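Local coordinates for protein tungsten formylmethanofuran dehydrogenase subunit E (Syntrophus aciditrophicus, PDB 3D00) that binds zinc through four cysteines of a treble-clef finger and, as an FmdE-like protein, is probably linked to formylmethanofuran dehydrogenase chemistry, at residues Tyr25-Leu39 / Leu131-Leu145. Numbering follows the deposited sequence.
Sequences YPAPGVLIGGFMVDL and LFKEIREAGPDILEL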
loop_
_atom_site.group_PDB
_atom_site.type_symbol
_atom_site.label_atom_id
_atom_site.label_comp_id
_atom_site.label_asym_id
_atom_site.label_seq_id
_atom_site.Cartn_x
_atom_site.Cartn_y
_atom_site.Cartn_z
ATOM N N TYR A 25 -13.403 7.322 3.511
ATOM C CA TYR A 25 -14.242 8.353 2.867
ATOM C C TYR A 25 -14.485 7.849 1.445
ATOM O O TYR A 25 -13.612 7.186 0.856
ATOM C CB TYR A 25 -13.510 9.720 2.873
ATOM C CG TYR A 25 -14.238 10.908 2.218
ATOM C CD1 TYR A 25 -15.370 11.497 2.830
ATOM C CD2 TYR A 25 -13.778 11.484 1.013
ATOM C CE1 TYR A 25 -16.068 12.601 2.223
ATOM C CE2 TYR A 25 -14.468 12.592 0.404
ATOM C CZ TYR A 25 -15.604 13.132 1.014
ATOM O OH TYR A 25 -16.278 14.217 0.447
ATOM N N PRO A 26 -15.673 8.119 0.866
ATOM C CA PRO A 26 -15.844 7.674 -0.527
ATOM C C PRO A 26 -15.199 8.686 -1.479
ATOM O O PRO A 26 -15.908 9.441 -2.167
ATOM C CB PRO A 26 -17.350 7.621 -0.687
ATOM C CG PRO A 26 -17.850 8.738 0.230
ATOM C CD PRO A 26 -16.881 8.793 1.387
ATOM N N ALA A 27 -13.865 8.717 -1.469
ATOM C CA ALA A 27 -13.111 9.742 -2.167
ATOM C C ALA A 27 -13.336 9.604 -3.653
ATOM O O ALA A 27 -13.364 8.489 -4.159
ATOM C CB ALA A 27 -11.646 9.637 -1.847
ATOM N N PRO A 28 -13.513 10.734 -4.369
ATOM C CA PRO A 28 -13.635 10.697 -5.831
ATOM C C PRO A 28 -12.604 9.821 -6.527
ATOM O O PRO A 28 -12.962 9.075 -7.407
ATOM C CB PRO A 28 -13.444 12.164 -6.237
ATOM C CG PRO A 28 -13.926 12.933 -5.076
ATOM C CD PRO A 28 -13.629 12.110 -3.851
ATOM N N GLY A 29 -11.339 9.927 -6.119
ATOM C CA GLY A 29 -10.243 9.174 -6.696
ATOM C C GLY A 29 -10.398 7.671 -6.638
ATOM O O GLY A 29 -10.065 6.965 -7.590
ATOM N N VAL A 30 -10.913 7.164 -5.519
ATOM C CA VAL A 30 -11.099 5.718 -5.342
ATOM C C VAL A 30 -12.345 5.247 -6.080
ATOM O O VAL A 30 -12.385 4.157 -6.579
ATOM C CB VAL A 30 -11.179 5.334 -3.861
ATOM C CG1 VAL A 30 -11.158 3.828 -3.713
ATOM C CG2 VAL A 30 -10.024 5.939 -3.136
ATOM N N LEU A 31 -13.358 6.097 -6.151
ATOM C CA LEU A 31 -14.554 5.841 -6.983
ATOM C C LEU A 31 -14.166 5.766 -8.481
ATOM O O LEU A 31 -14.438 4.763 -9.180
ATOM C CB LEU A 31 -15.623 6.942 -6.716
ATOM C CG LEU A 31 -16.279 6.987 -5.335
ATOM C CD1 LEU A 31 -17.144 8.217 -5.145
ATOM C CD2 LEU A 31 -17.090 5.747 -5.145
ATOM N N ILE A 32 -13.490 6.809 -8.966
ATOM C CA ILE A 32 -13.041 6.813 -10.342
ATOM C C ILE A 32 -12.123 5.596 -10.541
ATOM O O ILE A 32 -12.272 4.877 -11.506
ATOM C CB ILE A 32 -12.380 8.145 -10.751
ATOM C CG1 ILE A 32 -13.409 9.286 -10.684
ATOM C CG2 ILE A 32 -11.835 8.047 -12.176
ATOM C CD1 ILE A 32 -12.783 10.660 -10.899
ATOM N N GLY A 33 -11.220 5.375 -9.594
ATOM C CA GLY A 33 -10.320 4.250 -9.543
ATOM C C GLY A 33 -10.989 2.927 -9.765
ATOM O O GLY A 33 -10.416 2.084 -10.428
ATOM N N GLY A 34 -12.182 2.740 -9.185
ATOM C CA GLY A 34 -13.007 1.552 -9.443
ATOM C C GLY A 34 -13.371 1.311 -10.899
ATOM O O GLY A 34 -13.411 0.153 -11.388
ATOM N N PHE A 35 -13.728 2.393 -11.577
ATOM C CA PHE A 35 -14.059 2.308 -12.982
ATOM C C PHE A 35 -12.835 1.969 -13.744
ATOM O O PHE A 35 -12.901 1.271 -14.716
ATOM C CB PHE A 35 -14.681 3.598 -13.479
ATOM C CG PHE A 35 -16.076 3.789 -13.006
ATOM C CD1 PHE A 35 -17.083 2.942 -13.441
ATOM C CD2 PHE A 35 -16.404 4.843 -12.169
ATOM C CE1 PHE A 35 -18.370 3.117 -13.021
ATOM C CE2 PHE A 35 -17.687 5.030 -11.753
ATOM C CZ PHE A 35 -18.665 4.170 -12.156
HETATM N N MSE A 36 -11.706 2.500 -13.327
HETATM C CA MSE A 36 -10.465 2.228 -14.025
HETATM C C MSE A 36 -9.993 0.789 -13.914
HETATM O O MSE A 36 -9.623 0.162 -14.903
HETATM C CB MSE A 36 -9.365 3.178 -13.547
HETATM C CG MSE A 36 -9.627 4.604 -13.930
HETATM SE SE MSE A 36 -8.501 5.836 -12.895
HETATM C CE MSE A 36 -6.900 5.669 -13.779
ATOM N N VAL A 37 -10.032 0.255 -12.719
ATOM C CA VAL A 37 -9.627 -1.119 -12.476
ATOM C C VAL A 37 -10.596 -2.084 -13.147
ATOM O O VAL A 37 -10.163 -3.078 -13.734
ATOM C CB VAL A 37 -9.527 -1.421 -10.957
ATOM C CG1 VAL A 37 -9.370 -2.947 -10.676
ATOM C CG2 VAL A 37 -8.407 -0.618 -10.356
ATOM N N ASP A 38 -11.892 -1.774 -13.092
ATOM C CA ASP A 38 -12.883 -2.539 -13.829
ATOM C C ASP A 38 -12.625 -2.589 -15.345
ATOM O O ASP A 38 -12.675 -3.654 -15.937
ATOM C CB ASP A 38 -14.288 -1.981 -13.543
ATOM C CG ASP A 38 -15.365 -2.671 -14.330
ATOM O OD1 ASP A 38 -15.879 -3.723 -13.887
ATOM O OD2 ASP A 38 -15.721 -2.131 -15.377
ATOM N N LEU A 39 -12.361 -1.442 -15.980
ATOM C CA LEU A 39 -12.058 -1.420 -17.428
ATOM C C LEU A 39 -10.749 -2.198 -17.733
ATOM O O LEU A 39 -10.659 -2.936 -18.721
ATOM C CB LEU A 39 -11.956 0.035 -17.910
ATOM C CG LEU A 39 -11.608 0.325 -19.386
ATOM C CD1 LEU A 39 -12.654 -0.322 -20.225
ATOM C CD2 LEU A 39 -11.485 1.843 -19.722
ATOM N N LEU A 131 -20.353 16.671 -7.793
ATOM C CA LEU A 131 -19.176 15.834 -8.115
ATOM C C LEU A 131 -19.461 14.336 -8.012
ATOM O O LEU A 131 -19.126 13.583 -8.925
ATOM C CB LEU A 131 -17.961 16.202 -7.235
ATOM C CG LEU A 131 -16.679 15.364 -7.383
ATOM C CD1 LEU A 131 -16.170 15.320 -8.860
ATOM C CD2 LEU A 131 -15.630 15.914 -6.429
ATOM N N PHE A 132 -20.103 13.915 -6.927
ATOM C CA PHE A 132 -20.299 12.489 -6.672
ATOM C C PHE A 132 -21.290 11.898 -7.672
ATOM O O PHE A 132 -21.101 10.797 -8.148
ATOM C CB PHE A 132 -20.747 12.238 -5.220
ATOM C CG PHE A 132 -19.627 12.403 -4.190
ATOM C CD1 PHE A 132 -18.414 11.733 -4.338
ATOM C CD2 PHE A 132 -19.795 13.207 -3.072
ATOM C CE1 PHE A 132 -17.388 11.868 -3.414
ATOM C CE2 PHE A 132 -18.760 13.348 -2.143
ATOM C CZ PHE A 132 -17.557 12.672 -2.323
ATOM N N LYS A 133 -22.351 12.636 -7.975
ATOM C CA LYS A 133 -23.339 12.206 -8.982
ATOM C C LYS A 133 -22.680 12.114 -10.383
ATOM O O LYS A 133 -22.910 11.178 -11.130
ATOM C CB LYS A 133 -24.583 13.119 -8.959
ATOM N N GLU A 134 -21.824 13.065 -10.710
ATOM C CA GLU A 134 -21.152 13.066 -11.980
ATOM C C GLU A 134 -20.222 11.877 -12.183
ATOM O O GLU A 134 -20.211 11.277 -13.264
ATOM C CB GLU A 134 -20.321 14.328 -12.144
ATOM C CG GLU A 134 -21.117 15.538 -12.533
ATOM C CD GLU A 134 -20.259 16.643 -13.073
ATOM O OE1 GLU A 134 -19.064 16.415 -13.386
ATOM O OE2 GLU A 134 -20.797 17.749 -13.191
ATOM N N ILE A 135 -19.416 11.562 -11.175
ATOM C CA ILE A 135 -18.530 10.405 -11.262
ATOM C C ILE A 135 -19.340 9.173 -11.639
ATOM O O ILE A 135 -18.974 8.425 -12.521
ATOM C CB ILE A 135 -17.782 10.150 -9.936
ATOM C CG1 ILE A 135 -16.766 11.262 -9.659
ATOM C CG2 ILE A 135 -17.053 8.799 -9.949
ATOM C CD1 ILE A 135 -16.269 11.233 -8.215
ATOM N N ARG A 136 -20.472 8.982 -10.985
ATOM C CA ARG A 136 -21.268 7.812 -11.242
ATOM C C ARG A 136 -21.851 7.877 -12.627
ATOM O O ARG A 136 -21.810 6.880 -13.307
ATOM C CB ARG A 136 -22.370 7.646 -10.219
ATOM C CG ARG A 136 -23.144 6.383 -10.454
ATOM C CD ARG A 136 -24.236 6.213 -9.458
ATOM N NE ARG A 136 -24.997 5.009 -9.751
ATOM C CZ ARG A 136 -25.566 4.250 -8.820
ATOM N NH1 ARG A 136 -25.427 4.550 -7.525
ATOM N NH2 ARG A 136 -26.258 3.170 -9.172
ATOM N N GLU A 137 -22.384 9.026 -13.054
ATOM C CA GLU A 137 -22.944 9.180 -14.423
ATOM C C GLU A 137 -21.902 8.992 -15.530
ATOM O O GLU A 137 -22.171 8.344 -16.544
ATOM C CB GLU A 137 -23.616 10.552 -14.599
ATOM N N ALA A 138 -20.724 9.573 -15.346
ATOM C CA ALA A 138 -19.661 9.467 -16.317
ATOM C C ALA A 138 -19.187 8.003 -16.480
ATOM O O ALA A 138 -18.983 7.538 -17.611
ATOM C CB ALA A 138 -18.493 10.397 -15.922
ATOM N N GLY A 139 -19.031 7.285 -15.357
ATOM C CA GLY A 139 -18.543 5.910 -15.356
ATOM C C GLY A 139 -17.229 5.830 -16.099
ATOM O O GLY A 139 -16.342 6.670 -15.910
ATOM N N PRO A 140 -17.096 4.852 -16.985
ATOM C CA PRO A 140 -15.829 4.776 -17.722
ATOM C C PRO A 140 -15.691 5.749 -18.913
ATOM O O PRO A 140 -14.677 5.721 -19.571
ATOM C CB PRO A 140 -15.845 3.341 -18.248
ATOM C CG PRO A 140 -17.301 3.119 -18.549
ATOM C CD PRO A 140 -18.024 3.785 -17.386
ATOM N N ASP A 141 -16.688 6.586 -19.199
ATOM C CA ASP A 141 -16.629 7.512 -20.362
ATOM C C ASP A 141 -15.476 8.538 -20.310
ATOM O O ASP A 141 -15.035 9.056 -21.343
ATOM C CB ASP A 141 -17.970 8.250 -20.547
ATOM C CG ASP A 141 -19.185 7.302 -20.694
ATOM O OD1 ASP A 141 -19.003 6.091 -20.916
ATOM O OD2 ASP A 141 -20.336 7.779 -20.590
ATOM N N ILE A 142 -14.969 8.815 -19.123
ATOM C CA ILE A 142 -13.846 9.732 -18.976
ATOM C C ILE A 142 -12.479 9.041 -18.979
ATOM O O ILE A 142 -11.448 9.677 -18.762
ATOM C CB ILE A 142 -14.016 10.558 -17.710
ATOM C CG1 ILE A 142 -14.207 9.654 -16.484
ATOM C CG2 ILE A 142 -15.223 11.488 -17.894
ATOM C CD1 ILE A 142 -13.912 10.340 -15.147
ATOM N N LEU A 143 -12.477 7.751 -19.287
ATOM C CA LEU A 143 -11.256 6.940 -19.260
ATOM C C LEU A 143 -10.689 6.622 -20.656
ATOM O O LEU A 143 -11.432 6.562 -21.622
ATOM C CB LEU A 143 -11.560 5.656 -18.481
ATOM C CG LEU A 143 -12.089 5.885 -17.067
ATOM C CD1 LEU A 143 -12.330 4.540 -16.406
ATOM C CD2 LEU A 143 -11.146 6.719 -16.266
ATOM N N GLU A 144 -9.371 6.484 -20.758
ATOM C CA GLU A 144 -8.725 5.961 -21.962
ATOM C C GLU A 144 -7.827 4.787 -21.587
ATOM O O GLU A 144 -7.311 4.712 -20.496
ATOM C CB GLU A 144 -7.900 7.031 -22.699
ATOM C CG GLU A 144 -7.529 6.692 -24.177
ATOM C CD GLU A 144 -8.694 6.066 -25.015
ATOM O OE1 GLU A 144 -8.909 4.811 -24.976
ATOM O OE2 GLU A 144 -9.413 6.819 -25.717
ATOM N N LEU A 145 -7.614 3.904 -22.541
ATOM C CA LEU A 145 -6.919 2.637 -22.338
ATOM C C LEU A 145 -5.785 2.578 -23.345
ATOM O O LEU A 145 -5.937 3.037 -24.478
ATOM C CB LEU A 145 -7.884 1.524 -22.691
ATOM C CG LEU A 145 -8.434 0.422 -21.825
ATOM C CD1 LEU A 145 -9.358 -0.375 -22.784
ATOM C CD2 LEU A 145 -7.350 -0.436 -21.287
#
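Phe35 lays one face of its ring on the backbone of Gly139, whose CA stands 3.6 Å from the ring centroid and 9° off the ring normal, a CH-pi contact. The phenyl group reaches this place because CG lies anti to its own carbonyl carbon (chi1 -74°). Glycine suits the spot twice over: Gly139 leaves the helix with positive phi, and a CB here would run into Pro140 CD. A leucine in place of Phe35 lacks the flat face over Gly139 CA and would probably leave a gap beside the turn into Pro140.

Toward the start of helix 28-39, Phe132 brings its ring against Tyr25, Pro26, Pro28 and Leu31. Tyr25 OH meets the ring edge near its plane, 3.4 Å from Phe132 CZ. Between the two phenylalanines, Ile135 is a knob in a hole made by Pro28, Leu31, Ile32 and Phe35. Its branched side chain fills that hole in two directions: CD1 lies 3.6 Å from Pro28 CB, and CG2 presses 3.7 Å from Ile32 CG1.

Beyond the turn, Leu143 CD2 packs tightly on CG of selenomethionine Met36, at 3.5 Å, and CD1 touches Phe35 CB. Leu39 meets Leu145 tip to tip, CD2 to CG 4.0 Å, and the same methyl slides past Leu143 CB; leucine suits this place because its forked end touches both residues. Leu102 of strand 96-102 backs Ile32, Met36 and Leu143.

No hydrogen bond crosses between the segments; the join is mostly apolar side-chain packing, with the Phe35 ring on Gly139 CA. Helix segments 28-39 and 131-138 lie side by side and parallel, 2° apart with axes 10.1 Å from each other, and strand 143-145 packs against helix 28-39, within the alpha+beta core domain of the FmdE family.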